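Local coordinates for protein probable dehydrogenase (Bordetella bronchiseptica, PDB 3MOI) that is probably an NAD(P)-dependent oxidoreductase of the GFO/IDH/MocA family, with its true substrate not established, at residues 164-169 with 206-211. Numbering follows the deposited sequence.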
# COMPACT_ATOMS: atom_id res chain seq x y z
N GLU A 164 4.06 24.91 -18.08
CA GLU A 164 2.76 24.92 -17.39
C GLU A 164 2.35 23.57 -16.75
O GLU A 164 1.53 23.55 -15.81
CB GLU A 164 1.65 25.38 -18.32
CG GLU A 164 1.45 24.50 -19.59
CD GLU A 164 2.19 25.04 -20.85
OE1 GLU A 164 3.29 25.70 -20.71
OE2 GLU A 164 1.63 24.78 -21.97
N GLU A 165 2.87 22.45 -17.23
CA GLU A 165 2.55 21.17 -16.59
C GLU A 165 3.26 20.95 -15.24
O GLU A 165 2.96 19.95 -14.56
CB GLU A 165 2.93 20.01 -17.49
CG GLU A 165 2.09 19.82 -18.71
CD GLU A 165 2.66 18.68 -19.54
OE1 GLU A 165 3.57 18.93 -20.34
OE2 GLU A 165 2.21 17.53 -19.39
N LEU A 166 4.23 21.82 -14.90
CA LEU A 166 4.89 21.83 -13.56
C LEU A 166 4.39 22.98 -12.67
O LEU A 166 5.14 23.51 -11.82
CB LEU A 166 6.43 21.87 -13.69
CG LEU A 166 6.98 20.83 -14.67
CD1 LEU A 166 8.46 21.05 -14.99
CD2 LEU A 166 6.69 19.42 -14.16
N ASP A 167 3.13 23.37 -12.89
CA ASP A 167 2.42 24.35 -12.09
C ASP A 167 1.03 23.81 -11.75
O ASP A 167 0.09 23.81 -12.57
CB ASP A 167 2.33 25.66 -12.85
CG ASP A 167 1.68 26.81 -12.03
OD1 ASP A 167 1.12 26.55 -10.94
OD2 ASP A 167 1.71 27.97 -12.51
N THR A 168 0.89 23.36 -10.52
CA THR A 168 -0.39 22.86 -10.06
C THR A 168 -1.52 23.85 -10.37
O THR A 168 -2.61 23.42 -10.71
CB THR A 168 -0.36 22.55 -8.54
OG1 THR A 168 0.68 21.59 -8.28
CG2 THR A 168 -1.74 21.99 -8.05
N SER A 169 -1.27 25.15 -10.26
CA SER A 169 -2.28 26.16 -10.54
C SER A 169 -2.78 26.08 -12.00
O SER A 169 -3.87 26.51 -12.30
CB SER A 169 -1.73 27.59 -10.24
OG SER A 169 -0.97 28.10 -11.32
N PRO A 206 11.92 20.93 -5.93
CA PRO A 206 11.61 22.34 -6.11
C PRO A 206 11.90 22.86 -7.49
O PRO A 206 11.39 23.91 -7.83
CB PRO A 206 12.50 23.04 -5.08
CG PRO A 206 13.63 22.10 -4.82
CD PRO A 206 13.07 20.71 -5.04
N LYS A 207 12.71 22.16 -8.29
CA LYS A 207 12.88 22.57 -9.71
C LYS A 207 11.65 22.21 -10.55
O LYS A 207 11.47 22.72 -11.65
CB LYS A 207 14.11 21.92 -10.36
CG LYS A 207 15.48 22.24 -9.70
CD LYS A 207 16.57 21.23 -10.23
CE LYS A 207 18.00 21.41 -9.66
NZ LYS A 207 18.54 22.73 -10.00
N ARG A 208 10.84 21.31 -10.04
CA ARG A 208 9.64 20.89 -10.74
C ARG A 208 8.48 20.89 -9.74
O ARG A 208 7.98 19.85 -9.39
CB ARG A 208 9.83 19.49 -11.36
CG ARG A 208 11.15 19.26 -12.08
CD ARG A 208 11.07 18.07 -13.02
NE ARG A 208 10.98 18.55 -14.40
CZ ARG A 208 10.37 17.94 -15.41
NH1 ARG A 208 9.75 16.78 -15.25
NH2 ARG A 208 10.38 18.50 -16.59
N PRO A 209 8.02 22.07 -9.33
CA PRO A 209 7.31 22.21 -8.08
C PRO A 209 5.83 21.98 -8.18
O PRO A 209 5.04 22.86 -7.89
CB PRO A 209 7.62 23.67 -7.68
CG PRO A 209 7.77 24.37 -8.93
CD PRO A 209 8.15 23.36 -10.01
N THR A 210 5.46 20.78 -8.59
CA THR A 210 4.10 20.39 -8.54
C THR A 210 4.09 19.10 -7.73
O THR A 210 5.10 18.58 -7.37
CB THR A 210 3.51 20.20 -9.94
OG1 THR A 210 2.10 19.90 -9.82
CG2 THR A 210 4.22 19.10 -10.70
N GLU A 211 2.91 18.58 -7.44
CA GLU A 211 2.81 17.42 -6.62
C GLU A 211 3.36 16.22 -7.37
O GLU A 211 2.92 15.92 -8.46
CB GLU A 211 1.35 17.17 -6.22
CG GLU A 211 0.83 18.11 -5.15
CD GLU A 211 0.38 19.47 -5.65
OE1 GLU A 211 0.13 19.58 -6.87
OE2 GLU A 211 0.30 20.45 -4.81
O HOH W 1 2.75 23.91 -8.60
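The hydroxyl of T168 meets two side chains of the facing loop at once. T168 OG1 donates to E211 OE1 at 2.5 Å, reaching that oxygen on its syn side, 29° out of the carboxylate plane. It also lies 2.7 Å from T210 OG1, which may donate to it, though the T210 hydroxyl also makes a weak bond to G172 O. In T210 the hydroxyl stands anti to the backbone N (chi1 -176°), which turns OG1 toward T168 and leaves CG2 beside L166 CA, 4.0 Å away. A bend in the E211 chain (chi2 81°) brings CD toward T168, and the other carboxylate oxygen, OE2, forms a salt bridge with R203. Water 1 ties the backbones together, accepting from T168 N at 2.7 Å and donating to P209 O. Farther along, L166 lays CD1 over one face of the R208 guanidinium, 3.2 Å above its plane and on the side of NE and NH2; R208 NH2 is salt-bridged to E270. P209, at the centre of an inverse gamma turn, brings CD to 3.5 Å from L166 O. On either side of T168 in sequence, D167 OD1 accepts from S169 N, which makes an Asx turn, and also from S169 OG, both from the same face of the carboxylate plane. The contact thus joins two loops of the GFO/IDH/MocA C-terminal domain, one leading from strand 145-153 to helix 174-177, the other linking antiparallel neighbours 194-202 and 213-220.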